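Side-chain contacts in enterobactin synthetase component F-related protein (Vibrio cholerae serotype O1, PDB 4OXI), which probably uses ATP to activate glycine as glycyl-adenylate, feeding an LPS modification pathway that gives Vibrio cholerae resistance to antimicrobial peptides: residues A58-N63 and Y76-M81; V177-L182 and F191-I196; L292-F297 and P310-L315; G401-F406 and A438-E443. One frame throughout, in Å; residues are numbered along the deposited sequence.

Overall arrangement
Followed from the N terminus, the four contacts come strictly in series, each closing its loop before the next opens, so none nests or crosses. Contact 1 closes round a β-hairpin and joins helix 51-62 to the start of helix 78-95. Contact 2 closes a short β-α-β loop at the edge of a parallel sheet; its centre is about 26 Å from that of contact 1. Contact 3 brackets strand 305-308 and joins the helices before and after it. Contact 4 spans the longest loop, 31 residues, and ties two strands of the antiparallel sheet. Its centre is about 51 Å from that of contact 2, on the opposite side of the chain's centre.

Contact 1: A58-N63 and Y76-M81; sequences AAIQAN and YTYQEM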
# COMPACT_ATOMS: atom_id res chain seq x y z
N ALA A 58 23.93 -5.96 3.72
CA ALA A 58 24.97 -5.42 4.61
C ALA A 58 24.37 -4.91 5.92
O ALA A 58 24.92 -5.16 6.99
CB ALA A 58 25.75 -4.30 3.90
N ALA A 59 23.24 -4.20 5.83
CA ALA A 59 22.54 -3.69 7.01
C ALA A 59 22.16 -4.80 7.99
O ALA A 59 22.25 -4.62 9.21
CB ALA A 59 21.30 -2.89 6.59
N ILE A 60 21.72 -5.93 7.46
CA ILE A 60 21.36 -7.07 8.29
C ILE A 60 22.59 -7.57 9.06
O ILE A 60 22.51 -7.84 10.26
CB ILE A 60 20.77 -8.22 7.44
CG1 ILE A 60 19.43 -7.78 6.84
CG2 ILE A 60 20.59 -9.47 8.27
CD1 ILE A 60 18.85 -8.79 5.87
N GLN A 61 23.72 -7.66 8.37
CA GLN A 61 24.96 -8.13 8.98
C GLN A 61 25.47 -7.15 10.02
O GLN A 61 25.83 -7.54 11.13
CB GLN A 61 26.04 -8.31 7.91
CG GLN A 61 25.78 -9.44 6.93
CD GLN A 61 26.88 -9.55 5.86
OE1 GLN A 61 27.27 -8.56 5.25
NE2 GLN A 61 27.37 -10.77 5.65
N ALA A 62 25.51 -5.88 9.65
CA ALA A 62 26.04 -4.85 10.52
C ALA A 62 25.20 -4.69 11.79
O ALA A 62 25.71 -4.23 12.81
CB ALA A 62 26.13 -3.53 9.78
N ASN A 63 23.92 -5.04 11.74
CA ASN A 63 23.06 -4.84 12.90
C ASN A 63 22.43 -6.12 13.42
O ASN A 63 21.35 -6.09 14.00
CB ASN A 63 21.97 -3.81 12.60
CG ASN A 63 22.54 -2.48 12.16
OD1 ASN A 63 22.91 -1.65 12.99
ND2 ASN A 63 22.59 -2.25 10.85
N TYR A 76 12.29 -8.63 18.18
CA TYR A 76 13.11 -9.63 17.50
C TYR A 76 14.30 -8.94 16.88
O TYR A 76 14.15 -7.91 16.20
CB TYR A 76 12.29 -10.36 16.40
CG TYR A 76 11.02 -11.00 16.92
CD1 TYR A 76 10.99 -12.33 17.31
CD2 TYR A 76 9.85 -10.26 17.04
CE1 TYR A 76 9.83 -12.91 17.81
CE2 TYR A 76 8.69 -10.83 17.53
CZ TYR A 76 8.68 -12.16 17.90
OH TYR A 76 7.52 -12.72 18.39
N THR A 77 15.49 -9.49 17.12
CA THR A 77 16.71 -8.91 16.55
C THR A 77 16.85 -9.22 15.05
O THR A 77 16.13 -10.08 14.52
CB THR A 77 17.96 -9.46 17.23
OG1 THR A 77 18.00 -10.86 17.02
CG2 THR A 77 17.93 -9.18 18.75
N TYR A 78 17.77 -8.54 14.38
CA TYR A 78 18.06 -8.84 12.98
C TYR A 78 18.45 -10.30 12.80
O TYR A 78 18.06 -10.94 11.82
CB TYR A 78 19.13 -7.88 12.41
CG TYR A 78 18.48 -6.62 11.91
CD1 TYR A 78 18.29 -5.53 12.75
CD2 TYR A 78 17.98 -6.55 10.62
CE1 TYR A 78 17.64 -4.38 12.29
CE2 TYR A 78 17.35 -5.43 10.16
CZ TYR A 78 17.16 -4.36 10.99
OH TYR A 78 16.51 -3.26 10.49
N GLN A 79 19.16 -10.85 13.77
CA GLN A 79 19.61 -12.23 13.70
C GLN A 79 18.42 -13.17 13.82
O GLN A 79 18.31 -14.15 13.07
CB GLN A 79 20.63 -12.52 14.80
CG GLN A 79 21.15 -13.97 14.83
CD GLN A 79 22.03 -14.30 13.63
OE1 GLN A 79 23.01 -13.61 13.34
NE2 GLN A 79 21.68 -15.37 12.92
N GLU A 80 17.53 -12.87 14.76
CA GLU A 80 16.36 -13.72 14.93
C GLU A 80 15.44 -13.64 13.72
O GLU A 80 14.88 -14.65 13.30
CB GLU A 80 15.60 -13.34 16.21
CG GLU A 80 16.35 -13.67 17.50
CD GLU A 80 15.79 -12.93 18.72
OE1 GLU A 80 15.08 -11.91 18.54
OE2 GLU A 80 16.08 -13.35 19.85
N MET A 81 15.26 -12.45 13.15
CA MET A 81 14.41 -12.30 11.96
C MET A 81 15.07 -13.00 10.77
O MET A 81 14.38 -13.60 9.94
CB MET A 81 14.17 -10.82 11.63
CG MET A 81 13.24 -10.10 12.61
SD MET A 81 11.59 -10.86 12.67
CE MET A 81 11.07 -10.69 10.95
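Tyr78 sets its ring beside the end of helix 51-62 and touches Ile60 and Asn63 by van der Waals contact; no hydrogen bond runs between 58-63 and 76-81. Carbon contacts fall on both sides of the ring: Ile60 CG1 makes an apolar contact 4.2 Å from Tyr78 CD2, while Asn63 CB lies 4.1 Å from Tyr78 CD1. The backbone Asn63 O lies 3.3 Å from Tyr78 CB and approaches the ring obliquely, 3.4 Å from Tyr78 CD1. The residues between the segments carry the β-hairpin of strands 67-71 and 74-77, so the contact sets the helix before the hairpin against the first turn of the helix after it. Hydrogen bonds within each segment shape both partners. Asn63, just past the helix, folds back with CG beside its own backbone N (chi1 -57°), and its ND2 donates to Ala59 O at 2.9 Å, in the carbonyl plane on a lone pair. Thr77 and Glu80 form a capping box starting helix 78-95: Glu80 N reaches Thr77 OG1 at 3.1 Å, and Thr77 N meets Glu80 OE1 at 2.8 Å from above the carboxylate plane. Tyr78 OH is anchored on Ala281 O.

Contact 2: V177-L182 and F191-I196; sequences VDVEPL and FHTVQI
Phe191 holds its ring against Val179 on one side of its outline and Leu182 at its far end, and this is the tight part of the contact. Leu182 CB sits 3.8 Å from Phe191 CZ, and the backbone Leu182 O comes obliquely to within 3.7 Å of Phe191 CE2. Nearer the root of the ring, Val179 CB packs 4.0 Å from Phe191 CD1. The Phe191 side chain leaves the strand with CG beside the backbone N (chi1 -69°), which carries the ring toward the start of helix 180-185. Leu158 and Leu162 of helix 155-164 add to the apolar surroundings of this ring. Strand 170-173, helix 180-185 and strand 190-193 make a β-α-β unit at the edge of a parallel sheet, and the contact packs the loop and first turn of that helix on the outermost strand.

The other side is looser and wetter. Val179 CG2 reaches OG1 of the partly exposed Thr193 at 3.6 Å, the two side chains crossing at a slant. A water bridges the segments here, donating to Val177 O at 2.6 Å and accepting from Thr193 OG1 at 3.0 Å. With no direct hydrogen bond between the segments, cohesion rests on the apolar grip round Phe191, while the water links Val177 O to the Thr193 hydroxyl at the margin.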
# COMPACT_ATOMS: atom_id res chain seq x y z
N VAL A 177 2.67 -22.60 15.82
CA VAL A 177 1.28 -22.74 15.39
C VAL A 177 0.89 -24.21 15.33
O VAL A 177 1.53 -24.99 14.62
CB VAL A 177 1.06 -22.10 14.01
CG1 VAL A 177 -0.38 -22.27 13.59
CG2 VAL A 177 1.44 -20.63 14.04
N ASP A 178 -0.13 -24.59 16.08
CA ASP A 178 -0.55 -25.99 16.08
C ASP A 178 -1.44 -26.26 14.88
O ASP A 178 -2.62 -25.90 14.88
CB ASP A 178 -1.26 -26.38 17.39
CG ASP A 178 -1.57 -27.88 17.47
OD1 ASP A 178 -0.95 -28.68 16.73
OD2 ASP A 178 -2.44 -28.27 18.28
N VAL A 179 -0.88 -26.88 13.85
CA VAL A 179 -1.60 -27.14 12.62
C VAL A 179 -2.10 -28.58 12.56
O VAL A 179 -2.79 -28.96 11.62
CB VAL A 179 -0.76 -26.78 11.36
CG1 VAL A 179 -0.47 -25.28 11.32
CG2 VAL A 179 0.54 -27.56 11.32
N GLU A 180 -1.77 -29.36 13.59
CA GLU A 180 -2.15 -30.78 13.64
C GLU A 180 -3.63 -31.08 13.45
O GLU A 180 -3.96 -31.95 12.65
CB GLU A 180 -1.60 -31.46 14.90
CG GLU A 180 -0.21 -32.03 14.72
CD GLU A 180 -0.12 -32.96 13.50
OE1 GLU A 180 -1.01 -33.84 13.33
OE2 GLU A 180 0.85 -32.81 12.73
N PRO A 181 -4.53 -30.38 14.17
CA PRO A 181 -5.95 -30.68 13.91
C PRO A 181 -6.37 -30.39 12.47
O PRO A 181 -7.13 -31.18 11.90
CB PRO A 181 -6.68 -29.73 14.86
CG PRO A 181 -5.72 -29.49 15.97
CD PRO A 181 -4.36 -29.47 15.31
N LEU A 182 -5.90 -29.29 11.89
CA LEU A 182 -6.30 -28.96 10.53
C LEU A 182 -5.65 -29.94 9.57
O LEU A 182 -6.24 -30.32 8.57
CB LEU A 182 -5.96 -27.52 10.16
CG LEU A 182 -6.86 -26.44 10.78
CD1 LEU A 182 -6.19 -25.09 10.69
CD2 LEU A 182 -8.17 -26.39 10.07
N PHE A 191 0.17 -29.35 4.88
CA PHE A 191 0.63 -28.40 5.89
C PHE A 191 2.10 -28.57 6.15
O PHE A 191 2.56 -29.68 6.42
CB PHE A 191 -0.15 -28.61 7.19
CG PHE A 191 -1.58 -28.20 7.09
CD1 PHE A 191 -1.98 -26.95 7.51
CD2 PHE A 191 -2.51 -29.06 6.50
CE1 PHE A 191 -3.30 -26.57 7.40
CE2 PHE A 191 -3.82 -28.68 6.38
CZ PHE A 191 -4.22 -27.43 6.83
N HIS A 192 2.84 -27.46 6.06
CA HIS A 192 4.28 -27.50 6.21
C HIS A 192 4.67 -26.73 7.46
O HIS A 192 4.54 -25.49 7.52
CB HIS A 192 4.97 -26.84 5.00
CG HIS A 192 4.73 -27.54 3.68
ND1 HIS A 192 5.51 -28.59 3.25
CD2 HIS A 192 3.85 -27.28 2.68
CE1 HIS A 192 5.09 -28.98 2.05
NE2 HIS A 192 4.09 -28.20 1.69
N THR A 193 5.15 -27.43 8.48
CA THR A 193 5.76 -26.72 9.59
C THR A 193 7.24 -26.57 9.28
O THR A 193 7.94 -27.56 9.04
CB THR A 193 5.54 -27.42 10.94
OG1 THR A 193 4.14 -27.51 11.19
CG2 THR A 193 6.20 -26.61 12.05
N VAL A 194 7.71 -25.33 9.24
CA VAL A 194 9.10 -25.07 8.88
C VAL A 194 9.88 -24.81 10.16
O VAL A 194 9.59 -23.86 10.88
CB VAL A 194 9.23 -23.86 7.94
CG1 VAL A 194 10.68 -23.65 7.55
CG2 VAL A 194 8.36 -24.05 6.70
N GLN A 195 10.86 -25.66 10.45
CA GLN A 195 11.69 -25.45 11.62
C GLN A 195 12.58 -24.23 11.42
O GLN A 195 12.97 -23.91 10.29
CB GLN A 195 12.53 -26.71 11.93
CG GLN A 195 11.69 -27.93 12.37
CD GLN A 195 10.68 -27.60 13.48
OE1 GLN A 195 10.97 -26.81 14.39
NE2 GLN A 195 9.50 -28.21 13.41
N ILE A 196 12.87 -23.53 12.51
CA ILE A 196 13.73 -22.37 12.45
C ILE A 196 15.15 -22.82 12.72
O ILE A 196 15.45 -23.31 13.79
CB ILE A 196 13.32 -21.31 13.49
CG1 ILE A 196 11.87 -20.87 13.27
CG2 ILE A 196 14.22 -20.09 13.42
CD1 ILE A 196 11.37 -19.93 14.37
O HOH W 1 3.24 -25.13 12.73

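Contact 3: L292-F297 and P310-L315; sequences LSPAEF and PTVIEL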
# COMPACT_ATOMS: atom_id res chain seq x y z
N LEU A 292 -6.32 3.71 15.81
CA LEU A 292 -7.18 4.84 16.12
C LEU A 292 -6.56 5.79 17.14
O LEU A 292 -7.14 6.84 17.44
CB LEU A 292 -8.57 4.38 16.55
CG LEU A 292 -9.40 3.80 15.40
CD1 LEU A 292 -10.82 3.51 15.84
CD2 LEU A 292 -9.39 4.76 14.22
N SER A 293 -5.39 5.44 17.67
CA SER A 293 -4.64 6.39 18.50
C SER A 293 -3.18 6.51 18.04
O SER A 293 -2.26 6.06 18.73
CB SER A 293 -4.72 6.00 19.97
OG SER A 293 -4.41 4.63 20.12
N PRO A 294 -2.96 7.13 16.87
CA PRO A 294 -1.61 7.11 16.30
C PRO A 294 -0.61 7.97 17.07
O PRO A 294 0.53 7.54 17.27
CB PRO A 294 -1.84 7.65 14.88
CG PRO A 294 -3.08 8.49 14.99
CD PRO A 294 -3.94 7.77 15.99
N ALA A 295 -1.02 9.16 17.50
CA ALA A 295 -0.13 10.03 18.26
C ALA A 295 0.30 9.40 19.58
O ALA A 295 1.48 9.46 19.97
CB ALA A 295 -0.78 11.39 18.49
N GLU A 296 -0.64 8.78 20.28
CA GLU A 296 -0.29 8.06 21.50
C GLU A 296 0.67 6.90 21.22
O GLU A 296 1.58 6.64 22.01
CB GLU A 296 -1.52 7.52 22.21
CG GLU A 296 -2.47 8.58 22.73
CD GLU A 296 -3.62 8.83 21.77
OE1 GLU A 296 -4.78 8.85 22.23
OE2 GLU A 296 -3.36 9.01 20.56
N PHE A 297 0.48 6.21 20.10
CA PHE A 297 1.39 5.12 19.76
C PHE A 297 2.80 5.69 19.52
O PHE A 297 3.78 5.17 20.04
CB PHE A 297 0.89 4.34 18.53
CG PHE A 297 1.68 3.08 18.25
CD1 PHE A 297 2.69 3.07 17.30
CD2 PHE A 297 1.42 1.91 18.94
CE1 PHE A 297 3.42 1.92 17.05
CE2 PHE A 297 2.15 0.76 18.70
CZ PHE A 297 3.15 0.76 17.76
N PRO A 310 -2.83 11.11 5.39
CA PRO A 310 -2.91 12.29 6.25
C PRO A 310 -4.19 12.35 7.12
O PRO A 310 -4.31 13.24 7.95
CB PRO A 310 -2.90 13.45 5.25
CG PRO A 310 -3.40 12.86 3.97
CD PRO A 310 -2.86 11.46 3.96
N THR A 311 -5.10 11.40 6.92
CA THR A 311 -6.27 11.25 7.79
C THR A 311 -5.81 11.11 9.23
O THR A 311 -6.48 11.55 10.16
CB THR A 311 -7.06 9.98 7.41
OG1 THR A 311 -7.64 10.15 6.12
CG2 THR A 311 -8.18 9.73 8.39
N VAL A 312 -4.66 10.48 9.40
CA VAL A 312 -4.12 10.26 10.73
C VAL A 312 -3.98 11.57 11.52
O VAL A 312 -4.20 11.60 12.73
CB VAL A 312 -2.80 9.48 10.64
CG1 VAL A 312 -1.91 9.74 11.84
CG2 VAL A 312 -3.11 7.99 10.49
N ILE A 313 -3.66 12.66 10.82
CA ILE A 313 -3.50 13.96 11.48
C ILE A 313 -4.84 14.47 11.99
O ILE A 313 -4.93 14.99 13.10
CB ILE A 313 -2.93 15.02 10.53
CG1 ILE A 313 -1.61 14.54 9.92
CG2 ILE A 313 -2.75 16.35 11.27
CD1 ILE A 313 -1.14 15.39 8.72
N GLU A 314 -5.89 14.32 11.19
CA GLU A 314 -7.21 14.77 11.59
C GLU A 314 -7.68 14.01 12.81
O GLU A 314 -8.22 14.59 13.76
CB GLU A 314 -8.21 14.58 10.45
CG GLU A 314 -8.12 15.65 9.40
CD GLU A 314 -9.36 15.71 8.54
OE1 GLU A 314 -9.82 16.83 8.23
OE2 GLU A 314 -9.87 14.62 8.20
N LEU A 315 -7.48 12.70 12.77
CA LEU A 315 -7.83 11.83 13.89
C LEU A 315 -7.10 12.24 15.17
O LEU A 315 -7.70 12.32 16.24
CB LEU A 315 -7.50 10.39 13.54
CG LEU A 315 -7.68 9.35 14.64
CD1 LEU A 315 -9.10 9.40 15.21
CD2 LEU A 315 -7.40 7.98 14.07
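Leu315 presses its branched end against the start of helix 294-301, where Pro294 of the first turn and Leu292 of the loop before it receive it. Of these, Leu315 and Pro294 give up the most surface. Leu315 extends with CG anti to the backbone N; chi1 of 175° carries CG toward the other segment, and chi2 of 55° then turns CD2 onto it. There CD2 meets the backbone as well as side chains: Leu292 O lies 3.6 Å from Leu315 CD2, and Pro294 CD lies 4.0 Å from the same methyl, its ring crossing the leucine at a slant. Leu292 points its CB away from the partner helix, yet its CD2 swings round to 3.8 Å from Leu315 CD2, with the two side chains at about a right angle; this leucine lies at the exposed margin.

The segments flank strand 305-308, the edge strand of a mixed sheet, in an α-β-α succession, so the contact brings together the starts of the helices before and after that strand. Trp306 on the strand touches both Pro294 and Val312. The Val312 side chain is about 13 Å from the bound glycyl-adenosine-5'-phosphate. Pro294 also leans on the second helix by its ring: CG is 3.6 Å and CB 3.7 Å from Val312 CG1, the two side chains passing each other in opposite directions.

Contact 4: G401-F406 and A438-E443; sequences GELMRF and AFFQHE
Leu403 sets one methyl, CD1, over the imidazole of His442 and touches the edge of Phe440 as well. Starting from CB, which points toward 438-443, the chain runs to CG, anti to the backbone N (chi1 -170°), and there it forks. CD1 does most of the touching. It stands 3.9 Å from the centroid of the His442 ring and only 8° off the ring normal, a CH-pi contact over one face. The same methyl reaches the edge of the other aromatic, 4.2 Å from Phe440 CZ and near the plane of that ring. CD2 projects past the imidazole outline on the NE2 side, 4.0 Å from His442 NE2. The opposite face of His442 is met by Glu443 CG, 3.9 Å above the plane, so the ring is sandwiched between aliphatic carbons. No hydrogen bond links the segments; the contact is small, made of CH-pi and van der Waals touches near the surface. Strands 403-405 and 439-442 are not neighbours in the antiparallel sheet: 394-397, 416-419 and 445-457 link them in turn, each strand pairing with the next. Leu418 of strand 416-419 touches both Leu403 and Phe440, and helix 432-438 leads directly into strand 439-442.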
# COMPACT_ATOMS: atom_id res chain seq x y z
N GLY A 401 -4.49 17.95 -25.57
CA GLY A 401 -3.81 16.70 -25.89
C GLY A 401 -2.33 16.89 -26.19
O GLY A 401 -1.69 16.03 -26.78
N GLU A 402 -1.78 18.03 -25.78
CA GLU A 402 -0.35 18.26 -25.93
C GLU A 402 0.43 17.64 -24.77
O GLU A 402 0.24 18.03 -23.61
CB GLU A 402 -0.05 19.76 -26.02
CG GLU A 402 1.45 20.09 -26.11
CD GLU A 402 1.74 21.60 -26.04
OE1 GLU A 402 1.20 22.28 -25.14
OE2 GLU A 402 2.53 22.08 -26.89
N LEU A 403 1.30 16.67 -25.08
CA LEU A 403 2.16 16.07 -24.08
C LEU A 403 3.37 16.96 -23.85
O LEU A 403 4.03 17.38 -24.80
CB LEU A 403 2.61 14.67 -24.52
CG LEU A 403 3.33 13.80 -23.47
CD1 LEU A 403 3.06 12.34 -23.73
CD2 LEU A 403 4.83 14.04 -23.46
N MET A 404 3.68 17.24 -22.59
CA MET A 404 4.75 18.15 -22.24
C MET A 404 5.60 17.57 -21.10
O MET A 404 5.08 17.32 -20.00
CB MET A 404 4.14 19.49 -21.82
CG MET A 404 5.15 20.50 -21.35
SD MET A 404 5.79 21.49 -22.72
CE MET A 404 4.36 22.50 -23.07
N ARG A 405 6.89 17.33 -21.35
CA ARG A 405 7.79 16.86 -20.29
C ARG A 405 7.81 17.92 -19.18
O ARG A 405 7.68 19.11 -19.46
CB ARG A 405 9.21 16.62 -20.82
CG ARG A 405 9.32 15.68 -22.02
CD ARG A 405 8.84 14.29 -21.66
NE ARG A 405 9.79 13.62 -20.77
CZ ARG A 405 10.66 12.70 -21.18
NH1 ARG A 405 10.69 12.32 -22.46
NH2 ARG A 405 11.50 12.16 -20.31
N PHE A 406 7.96 17.48 -17.94
CA PHE A 406 7.89 18.38 -16.79
C PHE A 406 8.95 19.48 -16.83
O PHE A 406 8.70 20.62 -16.45
CB PHE A 406 8.00 17.57 -15.49
CG PHE A 406 8.18 18.41 -14.26
CD1 PHE A 406 7.08 18.94 -13.62
CD2 PHE A 406 9.44 18.67 -13.75
CE1 PHE A 406 7.23 19.72 -12.48
CE2 PHE A 406 9.60 19.45 -12.61
CZ PHE A 406 8.49 19.97 -11.98
N ALA A 438 -4.55 2.50 -19.97
CA ALA A 438 -3.81 3.31 -19.00
C ALA A 438 -2.34 3.51 -19.37
O ALA A 438 -1.73 4.51 -18.99
CB ALA A 438 -3.93 2.71 -17.60
N PHE A 439 -1.79 2.57 -20.11
CA PHE A 439 -0.38 2.60 -20.47
C PHE A 439 -0.25 2.81 -21.98
O PHE A 439 -1.06 2.27 -22.74
CB PHE A 439 0.30 1.28 -20.08
CG PHE A 439 0.30 0.99 -18.61
CD1 PHE A 439 1.47 1.13 -17.86
CD2 PHE A 439 -0.86 0.57 -17.96
CE1 PHE A 439 1.48 0.85 -16.51
CE2 PHE A 439 -0.85 0.31 -16.60
CZ PHE A 439 0.33 0.45 -15.88
N PHE A 440 0.74 3.59 -22.40
CA PHE A 440 0.97 3.80 -23.83
C PHE A 440 2.42 4.17 -24.10
O PHE A 440 3.13 4.66 -23.22
CB PHE A 440 0.04 4.87 -24.38
CG PHE A 440 0.33 6.25 -23.87
CD1 PHE A 440 -0.20 6.68 -22.66
CD2 PHE A 440 1.14 7.12 -24.59
CE1 PHE A 440 0.08 7.95 -22.18
CE2 PHE A 440 1.42 8.40 -24.11
CZ PHE A 440 0.89 8.81 -22.91
N GLN A 441 2.86 3.92 -25.33
CA GLN A 441 4.23 4.24 -25.73
C GLN A 441 4.27 5.63 -26.32
O GLN A 441 3.31 6.09 -26.92
CB GLN A 441 4.73 3.25 -26.78
CG GLN A 441 5.09 1.90 -26.21
CD GLN A 441 6.42 1.94 -25.50
OE1 GLN A 441 7.23 2.85 -25.72
NE2 GLN A 441 6.67 0.96 -24.63
N HIS A 442 5.40 6.31 -26.14
CA HIS A 442 5.55 7.62 -26.73
C HIS A 442 7.03 7.94 -26.84
O HIS A 442 7.71 8.10 -25.83
CB HIS A 442 4.85 8.67 -25.88
CG HIS A 442 4.98 10.06 -26.41
ND1 HIS A 442 4.12 10.57 -27.36
CD2 HIS A 442 5.87 11.04 -26.13
CE1 HIS A 442 4.47 11.82 -27.63
NE2 HIS A 442 5.53 12.12 -26.90
N GLU A 443 7.51 8.01 -28.08
CA GLU A 443 8.91 8.31 -28.37
C GLU A 443 9.86 7.52 -27.48
O GLU A 443 10.66 8.11 -26.73
CB GLU A 443 9.17 9.81 -28.27
CG GLU A 443 8.34 10.64 -29.25
CD GLU A 443 8.50 12.14 -29.06
OE1 GLU A 443 9.31 12.56 -28.20
OE2 GLU A 443 7.82 12.90 -29.79